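Local coordinates for protein galectin-1 (Bufo arenarum, PDB 1A78) that binds beta-galactosides, such as thio-digalactose, as a homodimeric lectin and may regulate cell differentiation and apoptosis, at residues K29-N34 and F46-D51; D55-V60 and E76-Q81; V33-D38 and P119-E124. All coordinates share one frame; numbering follows the deposited sequence.

Contact 1: K29-N34 and F46-D51. With YIO (1-thio-beta-D-galactopyranose), chain C; GAL (beta-D-galactopyranose), chain B.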
loop_
_atom_site.group_PDB
_atom_site.type_symbol
_atom_site.label_atom_id
_atom_site.label_comp_id
_atom_site.label_asym_id
_atom_site.label_seq_id
_atom_site.Cartn_x
_atom_site.Cartn_y
_atom_site.Cartn_z
ATOM N N LYS A 29 13.913 -3.198 -18.251
ATOM C CA LYS A 29 13.722 -2.469 -19.497
ATOM C C LYS A 29 13.003 -1.152 -19.213
ATOM O O LYS A 29 13.271 -0.139 -19.838
ATOM C CB LYS A 29 12.939 -3.330 -20.494
ATOM C CG LYS A 29 11.467 -3.662 -20.070
ATOM C CD LYS A 29 11.192 -5.165 -19.698
ATOM C CE LYS A 29 11.992 -5.638 -18.454
ATOM N NZ LYS A 29 11.869 -4.735 -17.243
ATOM N N GLY A 30 12.111 -1.174 -18.229
ATOM C CA GLY A 30 11.367 0.011 -17.833
ATOM C C GLY A 30 10.390 -0.341 -16.716
ATOM O O GLY A 30 10.109 -1.531 -16.502
ATOM N N PHE A 31 9.915 0.657 -15.971
ATOM C CA PHE A 31 8.937 0.402 -14.906
ATOM C C PHE A 31 7.898 1.502 -14.944
ATOM O O PHE A 31 8.117 2.558 -15.582
ATOM C CB PHE A 31 9.587 0.302 -13.515
ATOM C CG PHE A 31 10.098 1.604 -12.988
ATOM C CD1 PHE A 31 9.260 2.455 -12.269
ATOM C CD2 PHE A 31 11.421 1.976 -13.196
ATOM C CE1 PHE A 31 9.726 3.650 -11.764
ATOM C CE2 PHE A 31 11.901 3.169 -12.693
ATOM C CZ PHE A 31 11.059 4.013 -11.974
ATOM N N ALA A 32 6.767 1.259 -14.275
ATOM C CA ALA A 32 5.660 2.203 -14.245
ATOM C C ALA A 32 5.013 2.321 -12.879
ATOM O O ALA A 32 5.162 1.453 -12.032
ATOM C CB ALA A 32 4.596 1.801 -15.287
ATOM N N VAL A 33 4.341 3.440 -12.679
ATOM C CA VAL A 33 3.584 3.734 -11.475
ATOM C C VAL A 33 2.284 4.309 -12.021
ATOM O O VAL A 33 2.313 5.274 -12.787
ATOM C CB VAL A 33 4.285 4.783 -10.583
ATOM C CG1 VAL A 33 3.347 5.212 -9.441
ATOM C CG2 VAL A 33 5.587 4.189 -10.014
ATOM N N ASN A 34 1.148 3.734 -11.645
ATOM C CA ASN A 34 -0.128 4.217 -12.165
ATOM C C ASN A 34 -1.011 4.786 -11.071
ATOM O O ASN A 34 -1.008 4.266 -9.960
ATOM C CB ASN A 34 -0.858 3.059 -12.861
ATOM C CG ASN A 34 0.015 2.356 -13.866
ATOM O OD1 ASN A 34 0.425 2.949 -14.850
ATOM N ND2 ASN A 34 0.339 1.110 -13.611
ATOM N N PHE A 46 2.891 6.789 -15.349
ATOM C CA PHE A 46 4.263 7.273 -15.289
ATOM C C PHE A 46 5.185 6.117 -15.675
ATOM O O PHE A 46 5.446 5.237 -14.868
ATOM C CB PHE A 46 4.523 7.736 -13.857
ATOM C CG PHE A 46 5.923 8.141 -13.591
ATOM C CD1 PHE A 46 6.864 7.201 -13.199
ATOM C CD2 PHE A 46 6.308 9.459 -13.750
ATOM C CE1 PHE A 46 8.169 7.567 -12.980
ATOM C CE2 PHE A 46 7.620 9.845 -13.528
ATOM C CZ PHE A 46 8.554 8.901 -13.146
ATOM N N ASN A 47 5.724 6.135 -16.886
ATOM C CA ASN A 47 6.560 5.036 -17.349
ATOM C C ASN A 47 8.027 5.435 -17.624
ATOM O O ASN A 47 8.302 6.190 -18.560
ATOM C CB ASN A 47 5.885 4.470 -18.605
ATOM C CG ASN A 47 6.528 3.198 -19.127
ATOM O OD1 ASN A 47 6.200 2.774 -20.230
ATOM N ND2 ASN A 47 7.400 2.557 -18.342
ATOM N N ALA A 48 8.952 4.957 -16.793
ATOM C CA ALA A 48 10.374 5.255 -16.969
ATOM C C ALA A 48 10.960 4.151 -17.841
ATOM O O ALA A 48 11.122 3.010 -17.392
ATOM C CB ALA A 48 11.096 5.314 -15.626
ATOM N N ARG A 49 11.297 4.501 -19.080
ATOM C CA ARG A 49 11.838 3.562 -20.054
ATOM C C ARG A 49 13.349 3.532 -20.202
ATOM O O ARG A 49 13.938 4.423 -20.783
ATOM C CB ARG A 49 11.196 3.833 -21.421
ATOM C CG ARG A 49 9.676 3.697 -21.398
ATOM C CD ARG A 49 9.031 3.925 -22.756
ATOM N NE ARG A 49 7.593 3.665 -22.715
ATOM C CZ ARG A 49 6.759 3.792 -23.747
ATOM N NH1 ARG A 49 7.200 4.180 -24.941
ATOM N NH2 ARG A 49 5.467 3.568 -23.574
ATOM N N PHE A 50 13.976 2.503 -19.657
ATOM C CA PHE A 50 15.421 2.349 -19.786
ATOM C C PHE A 50 15.733 2.048 -21.256
ATOM O O PHE A 50 16.550 2.709 -21.886
ATOM C CB PHE A 50 15.918 1.197 -18.912
ATOM C CG PHE A 50 15.953 1.528 -17.468
ATOM C CD1 PHE A 50 17.054 2.182 -16.925
ATOM C CD2 PHE A 50 14.860 1.245 -16.651
ATOM C CE1 PHE A 50 17.068 2.561 -15.577
ATOM C CE2 PHE A 50 14.858 1.615 -15.303
ATOM C CZ PHE A 50 15.968 2.277 -14.765
ATOM N N ASP A 51 15.040 1.066 -21.804
ATOM C CA ASP A 51 15.217 0.694 -23.179
ATOM C C ASP A 51 13.924 -0.000 -23.559
ATOM O O ASP A 51 13.797 -1.202 -23.381
ATOM C CB ASP A 51 16.398 -0.257 -23.277
ATOM C CG ASP A 51 16.801 -0.538 -24.703
ATOM O OD1 ASP A 51 16.246 0.114 -25.619
ATOM O OD2 ASP A 51 17.680 -1.405 -24.904
HETATM C C1 YIO C . 2.404 2.186 -24.923
HETATM C C2 YIO C . 2.782 1.213 -23.835
HETATM C C3 YIO C . 1.886 1.409 -22.628
HETATM C C4 YIO C . 2.065 2.818 -22.137
HETATM C C5 YIO C . 1.740 3.793 -23.269
HETATM C C6 YIO C . 2.013 5.225 -22.893
HETATM O O2 YIO C . 2.647 -0.105 -24.316
HETATM O O3 YIO C . 2.271 0.508 -21.608
HETATM O O4 YIO C . 3.400 2.989 -21.691
HETATM O O5 YIO C . 2.526 3.523 -24.445
HETATM O O6 YIO C . 1.329 6.092 -23.784
HETATM S S1 YIO C . 3.727 2.036 -26.152
HETATM C C1 GAL B . 3.131 3.290 -27.338
HETATM C C2 GAL B . 4.298 4.202 -27.757
HETATM C C3 GAL B . 3.799 5.328 -28.670
HETATM C C4 GAL B . 3.036 4.734 -29.863
HETATM C C5 GAL B . 1.911 3.866 -29.341
HETATM C C6 GAL B . 1.174 3.232 -30.496
HETATM O O2 GAL B . 4.927 4.768 -26.620
HETATM O O3 GAL B . 4.906 6.088 -29.130
HETATM O O4 GAL B . 3.902 3.922 -30.649
HETATM O O5 GAL B . 2.462 2.796 -28.520
HETATM O O6 GAL B . 0.353 2.176 -30.050
#

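Contact 2: D55-V60 and E76-Q81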
loop_
_atom_site.group_PDB
_atom_site.type_symbol
_atom_site.label_atom_id
_atom_site.label_comp_id
_atom_site.label_asym_id
_atom_site.label_seq_id
_atom_site.Cartn_x
_atom_site.Cartn_y
_atom_site.Cartn_z
ATOM N N ASP A 55 12.372 4.009 -27.017
ATOM C CA ASP A 55 12.644 5.057 -26.017
ATOM C C ASP A 55 13.776 4.515 -25.136
ATOM O O ASP A 55 13.663 3.435 -24.556
ATOM C CB ASP A 55 11.401 5.327 -25.161
ATOM C CG ASP A 55 10.369 6.163 -25.876
ATOM O OD1 ASP A 55 10.759 7.065 -26.635
ATOM O OD2 ASP A 55 9.161 5.959 -25.663
ATOM N N VAL A 56 14.896 5.214 -25.087
ATOM C CA VAL A 56 16.032 4.747 -24.295
ATOM C C VAL A 56 16.207 5.827 -23.243
ATOM O O VAL A 56 16.195 7.002 -23.591
ATOM C CB VAL A 56 17.303 4.570 -25.211
ATOM C CG1 VAL A 56 18.522 4.194 -24.390
ATOM C CG2 VAL A 56 17.045 3.472 -26.290
ATOM N N ASN A 57 16.247 5.448 -21.966
ATOM C CA ASN A 57 16.367 6.402 -20.858
ATOM C C ASN A 57 15.436 7.602 -20.973
ATOM O O ASN A 57 15.861 8.744 -20.821
ATOM C CB ASN A 57 17.786 6.918 -20.705
ATOM C CG ASN A 57 18.661 5.974 -19.965
ATOM O OD1 ASN A 57 18.638 4.770 -20.202
ATOM N ND2 ASN A 57 19.474 6.506 -19.081
ATOM N N LYS A 58 14.151 7.352 -21.151
ATOM C CA LYS A 58 13.189 8.441 -21.291
ATOM C C LYS A 58 12.019 8.164 -20.346
ATOM O O LYS A 58 11.829 7.038 -19.909
ATOM C CB LYS A 58 12.675 8.455 -22.735
ATOM C CG LYS A 58 12.108 9.772 -23.207
ATOM C CD LYS A 58 13.224 10.664 -23.673
ATOM C CE LYS A 58 13.881 10.075 -24.923
ATOM N NZ LYS A 58 15.201 10.721 -25.270
ATOM N N ILE A 59 11.231 9.189 -20.052
ATOM C CA ILE A 59 10.064 9.076 -19.187
ATOM C C ILE A 59 8.854 9.385 -20.047
ATOM O O ILE A 59 8.790 10.439 -20.670
ATOM C CB ILE A 59 10.118 10.107 -18.015
ATOM C CG1 ILE A 59 11.109 9.639 -16.958
ATOM C CG2 ILE A 59 8.726 10.352 -17.405
ATOM C CD1 ILE A 59 11.229 10.602 -15.807
ATOM N N VAL A 60 7.911 8.462 -20.121
ATOM C CA VAL A 60 6.696 8.705 -20.896
ATOM C C VAL A 60 5.515 8.787 -19.922
ATOM O O VAL A 60 5.425 7.973 -19.024
ATOM C CB VAL A 60 6.463 7.567 -21.922
ATOM C CG1 VAL A 60 5.216 7.831 -22.726
ATOM C CG2 VAL A 60 7.662 7.457 -22.846
ATOM N N GLU A 76 12.765 14.241 -20.781
ATOM C CA GLU A 76 14.164 13.826 -20.916
ATOM C C GLU A 76 14.961 13.597 -19.621
ATOM O O GLU A 76 16.011 12.963 -19.654
ATOM C CB GLU A 76 14.900 14.820 -21.822
ATOM C CG GLU A 76 14.174 15.146 -23.156
ATOM C CD GLU A 76 14.007 13.929 -24.064
ATOM O OE1 GLU A 76 14.956 13.111 -24.119
ATOM O OE2 GLU A 76 12.935 13.795 -24.714
ATOM N N VAL A 77 14.512 14.145 -18.497
ATOM C CA VAL A 77 15.220 13.923 -17.235
ATOM C C VAL A 77 14.990 12.472 -16.829
ATOM O O VAL A 77 13.857 12.013 -16.768
ATOM C CB VAL A 77 14.728 14.887 -16.121
ATOM C CG1 VAL A 77 15.293 14.474 -14.764
ATOM C CG2 VAL A 77 15.192 16.299 -16.427
ATOM N N PHE A 78 16.070 11.763 -16.540
ATOM C CA PHE A 78 16.001 10.348 -16.176
ATOM C C PHE A 78 16.950 10.053 -15.019
ATOM O O PHE A 78 18.076 9.590 -15.215
ATOM C CB PHE A 78 16.383 9.506 -17.400
ATOM C CG PHE A 78 16.045 8.058 -17.288
ATOM C CD1 PHE A 78 14.798 7.593 -17.687
ATOM C CD2 PHE A 78 16.985 7.149 -16.873
ATOM C CE1 PHE A 78 14.518 6.245 -17.675
ATOM C CE2 PHE A 78 16.705 5.801 -16.863
ATOM C CZ PHE A 78 15.473 5.350 -17.266
ATOM N N PRO A 79 16.494 10.291 -13.788
ATOM C CA PRO A 79 17.344 10.039 -12.624
ATOM C C PRO A 79 17.269 8.613 -12.079
ATOM O O PRO A 79 17.262 8.429 -10.861
ATOM C CB PRO A 79 16.812 11.045 -11.620
ATOM C CG PRO A 79 15.340 11.010 -11.896
ATOM C CD PRO A 79 15.257 10.994 -13.406
ATOM N N PHE A 80 17.273 7.608 -12.956
ATOM C CA PHE A 80 17.173 6.222 -12.495
ATOM C C PHE A 80 18.291 5.294 -12.969
ATOM O O PHE A 80 18.774 5.413 -14.094
ATOM C CB PHE A 80 15.829 5.613 -12.909
ATOM C CG PHE A 80 14.656 6.525 -12.709
ATOM C CD1 PHE A 80 14.032 6.614 -11.479
ATOM C CD2 PHE A 80 14.159 7.267 -13.766
ATOM C CE1 PHE A 80 12.920 7.426 -11.301
ATOM C CE2 PHE A 80 13.056 8.079 -13.606
ATOM C CZ PHE A 80 12.429 8.161 -12.369
ATOM N N GLN A 81 18.673 4.353 -12.109
ATOM C CA GLN A 81 19.710 3.367 -12.406
ATOM C C GLN A 81 19.123 1.982 -12.214
ATOM O O GLN A 81 18.324 1.757 -11.297
ATOM C CB GLN A 81 20.887 3.487 -11.439
ATOM C CG GLN A 81 21.707 4.728 -11.594
ATOM C CD GLN A 81 22.742 4.857 -10.509
ATOM O OE1 GLN A 81 22.575 5.645 -9.578
ATOM N NE2 GLN A 81 23.824 4.083 -10.617
#

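Contact 3: V33-D38 and P119-E124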
loop_
_atom_site.group_PDB
_atom_site.type_symbol
_atom_site.label_atom_id
_atom_site.label_comp_id
_atom_site.label_asym_id
_atom_site.label_seq_id
_atom_site.Cartn_x
_atom_site.Cartn_y
_atom_site.Cartn_z
ATOM N N VAL A 33 4.341 3.440 -12.679
ATOM C CA VAL A 33 3.584 3.734 -11.475
ATOM C C VAL A 33 2.284 4.309 -12.021
ATOM O O VAL A 33 2.313 5.274 -12.787
ATOM C CB VAL A 33 4.285 4.783 -10.583
ATOM C CG1 VAL A 33 3.347 5.212 -9.441
ATOM C CG2 VAL A 33 5.587 4.189 -10.014
ATOM N N ASN A 34 1.148 3.734 -11.645
ATOM C CA ASN A 34 -0.128 4.217 -12.165
ATOM C C ASN A 34 -1.011 4.786 -11.071
ATOM O O ASN A 34 -1.008 4.266 -9.960
ATOM C CB ASN A 34 -0.858 3.059 -12.861
ATOM C CG ASN A 34 0.015 2.356 -13.866
ATOM O OD1 ASN A 34 0.425 2.949 -14.850
ATOM N ND2 ASN A 34 0.339 1.110 -13.611
ATOM N N LEU A 35 -1.757 5.843 -11.382
ATOM C CA LEU A 35 -2.674 6.493 -10.446
ATOM C C LEU A 35 -3.961 6.732 -11.228
ATOM O O LEU A 35 -3.921 7.238 -12.354
ATOM C CB LEU A 35 -2.131 7.862 -10.003
ATOM C CG LEU A 35 -1.152 8.012 -8.841
ATOM C CD1 LEU A 35 0.075 7.218 -9.119
ATOM C CD2 LEU A 35 -0.791 9.487 -8.663
ATOM N N GLY A 36 -5.101 6.418 -10.638
ATOM C CA GLY A 36 -6.354 6.612 -11.340
ATOM C C GLY A 36 -7.504 5.937 -10.613
ATOM O O GLY A 36 -7.518 5.906 -9.379
ATOM N N GLU A 37 -8.451 5.389 -11.371
ATOM C CA GLU A 37 -9.627 4.720 -10.813
ATOM C C GLU A 37 -9.535 3.218 -10.722
ATOM O O GLU A 37 -10.033 2.622 -9.772
ATOM C CB GLU A 37 -10.852 5.078 -11.614
ATOM C CG GLU A 37 -11.252 6.485 -11.395
ATOM C CD GLU A 37 -12.223 6.960 -12.429
ATOM O OE1 GLU A 37 -11.744 7.443 -13.482
ATOM O OE2 GLU A 37 -13.453 6.852 -12.195
ATOM N N ASP A 38 -8.903 2.613 -11.720
ATOM C CA ASP A 38 -8.749 1.174 -11.788
ATOM C C ASP A 38 -7.737 0.827 -12.886
ATOM O O ASP A 38 -7.108 1.710 -13.454
ATOM C CB ASP A 38 -10.120 0.511 -12.039
ATOM C CG ASP A 38 -10.839 1.099 -13.222
ATOM O OD1 ASP A 38 -10.333 0.960 -14.335
ATOM O OD2 ASP A 38 -11.905 1.709 -13.057
ATOM N N PRO A 119 -8.685 6.923 -6.072
ATOM C CA PRO A 119 -8.840 5.599 -5.467
ATOM C C PRO A 119 -7.789 4.546 -5.642
ATOM O O PRO A 119 -7.570 3.764 -4.718
ATOM C CB PRO A 119 -10.124 5.072 -6.106
ATOM C CG PRO A 119 -10.778 6.268 -6.769
ATOM C CD PRO A 119 -9.613 7.090 -7.204
ATOM N N PHE A 120 -7.096 4.551 -6.782
ATOM C CA PHE A 120 -6.173 3.467 -7.132
ATOM C C PHE A 120 -4.735 3.785 -7.464
ATOM O O PHE A 120 -4.447 4.766 -8.140
ATOM C CB PHE A 120 -6.826 2.739 -8.331
ATOM C CG PHE A 120 -6.046 1.572 -8.880
ATOM C CD1 PHE A 120 -6.184 0.305 -8.323
ATOM C CD2 PHE A 120 -5.257 1.721 -10.014
ATOM C CE1 PHE A 120 -5.563 -0.798 -8.888
ATOM C CE2 PHE A 120 -4.637 0.628 -10.581
ATOM C CZ PHE A 120 -4.793 -0.642 -10.019
ATOM N N LEU A 121 -3.862 2.844 -7.136
ATOM C CA LEU A 121 -2.427 2.966 -7.404
ATOM C C LEU A 121 -1.861 1.574 -7.665
ATOM O O LEU A 121 -2.208 0.642 -6.966
ATOM C CB LEU A 121 -1.715 3.595 -6.176
ATOM C CG LEU A 121 -0.207 3.792 -5.876
ATOM C CD1 LEU A 121 0.620 2.525 -6.030
ATOM C CD2 LEU A 121 0.371 4.911 -6.680
ATOM N N SER A 122 -0.998 1.434 -8.664
ATOM C CA SER A 122 -0.355 0.152 -8.928
ATOM C C SER A 122 1.040 0.396 -9.486
ATOM O O SER A 122 1.312 1.466 -10.052
ATOM C CB SER A 122 -1.156 -0.685 -9.910
ATOM O OG SER A 122 -1.393 0.028 -11.107
ATOM N N LEU A 123 1.920 -0.583 -9.300
ATOM C CA LEU A 123 3.293 -0.521 -9.774
ATOM C C LEU A 123 3.496 -1.663 -10.754
ATOM O O LEU A 123 2.847 -2.702 -10.659
ATOM C CB LEU A 123 4.280 -0.699 -8.607
ATOM C CG LEU A 123 4.164 0.240 -7.398
ATOM C CD1 LEU A 123 5.204 -0.127 -6.346
ATOM C CD2 LEU A 123 4.324 1.687 -7.820
ATOM N N GLU A 124 4.388 -1.477 -11.708
ATOM C CA GLU A 124 4.668 -2.532 -12.660
ATOM C C GLU A 124 6.180 -2.645 -12.808
ATOM O O GLU A 124 6.852 -1.654 -13.106
ATOM C CB GLU A 124 4.078 -2.213 -14.030
ATOM C CG GLU A 124 2.594 -1.870 -14.101
ATOM C CD GLU A 124 2.205 -1.388 -15.510
ATOM O OE1 GLU A 124 3.039 -1.538 -16.443
ATOM O OE2 GLU A 124 1.082 -0.849 -15.698
#

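Contact 1: K29-N34 and F46-D51
The ring of F31 carries the methyl of A48 over one face: CB of A48 stands 4.0 Å from the F31 ring centroid and 25° off the ring normal, a CH-pi contact toward the rim at CE2. At its edge, near the plane, lies CE2 of F50, 4.0 Å from CD2 of F31; CE1 of F46 approaches obliquely, 4.4 Å from CE1 of F31. F31 brings its ring there because CG sits between the backbone N and the carbonyl carbon (chi1 71°). At the F50 edge lie O of K29 and N of G30. The R49 guanidinium meets the sugars at its edge: NH1 donates to O2 of the galactose at 2.9 Å, and NH2 to O4 of the thiogalactose at 2.9 Å.

These groups hang from an antiparallel hairpin, strands 30-34 and 46-49, in which F31/A48 and V33/F46 are hydrogen-bonded pairs. G30/R49 and A32/N47 are non-hydrogen-bonded pairs; the side chains of A32, N47 and R49 point to the sugar-binding face. O of F31 accepts two donors, N of A48 nearly in line with the C=O and ND2 of N47 at 2.9 Å from above the carbonyl plane. N47 presents OD1 to NE of R49 at 3.0 Å with an N-H...O angle of 172°.

The F31 carbonyl, in the second shell, steadies the N47 amide, whose OD1 also lies 3.2 Å from O4 of the thiogalactose. NE to N47, NH1 to D55 and the sugar bonds fix how the guanidinium plane is turned, and its positive charge probably polarises the hydroxyl oxygens it meets.

Contact 2: D55-V60 and E76-Q81
A G1 beta bulge at N57 and K58, both facing R49, marks where the chain turns the corner from strand 55-56 into strand 58-65, and F78 packs against this bend. CA of N57 sits 3.6 Å from the centroid of the F78 ring and 10° off its normal, a CH-pi contact over the ring centre. The side-chain amide of N57 is stacked on the same face, its plane 28° from that of the ring. On the opposite face lies CD2 of F80, so the F78 ring is sandwiched between the bulge and its own loop. F78 reaches across with CG anti to the backbone N (chi1 -166°), and its ring also meets F50 edge-to-face.

In the galectin sandwich, segment 76-81 is the connection that leaves strand 68-75, at the margin of the sugar-binding sheet, for strand 85-92 of the other sheet. Strand 58-65 lies beside 68-75, and the connection passes this bend.

I59 points into the loop and ends with CD1 3.1 Å from the carbonyl O of V77, a tight approach in which a methyl stands where this buried oxygen has no polar partner in the model. The same CD1 meets the edge of the F80 ring near its plane, 3.8 Å from CE2; F46 and F101 pack round I59 as well. At the outer end K58 doubles back, bent at chi2 and chi3, to bring NZ 2.7 Å from OE1 of E76. This salt bridge uses the syn lone pair of OE1.

Contact 3: V33-D38 and P119-E124
L35 and L121 are pressed together on the inner face of the strand pair, CD1 of L35 standing 3.4 Å from CD2 of L121, closer than usual for two methyls. The two side chains run side by side and point the same way. V33 and L123 repeat the arrangement, with CG2 of V33 3.6 Å from CD2 of L123, and F90 of the other sheet packs on V33 and L35.

Strands 33-35 and 119-124 are antiparallel neighbours (166° between directions) in the sugar-binding sheet of the galectin sandwich. N34/S122 and G36/F120 form the hydrogen-bonded pairs; N of N34 donates to O of S122 with an N-H...O angle of 172°.

The other face carries N34, S122 and F120 and is the looser: N34 is buried, but S122, F120 and E124 are partly exposed. ND2 of N34 makes two bonds, to OG of S122 at 3.2 Å, in the amide plane, and to OE2 of E124 at 3.0 Å, which it meets from above the carboxylate plane. OD1 of N34 is taken by ND1 of H45, a galactoside-binding residue. Farther along, the F120 ring carries CA of D38 over one face, 4.1 Å from its centroid, where a classic bulge at E37 and D38 faces N41.

In the fold
All three contacts reach the sugar-binding sheet of the sandwich, whose strand order runs 6-12, 118-124, 30-35, 41-49, 58-65, 68-75. Contacts 1 and 3 share V33 and N34 and use the two edges of strand 30-35; their centres are about 14 Å apart. Contact 2 lies about 8 Å from contact 1, centre to centre, joined through the R49-K58 backbone pairing. The centres of contacts 2 and 3 sit about 20 Å apart on opposite sides of the chain's centre, without touching. Along the chain, contact 1 closes before contact 2 opens, and contact 2 is nested inside the long loop that contact 3 closes. The sugar-binding residues of these contacts lie on 46-49; contact 3 joins strand 118-124 to the hairpin's far edge.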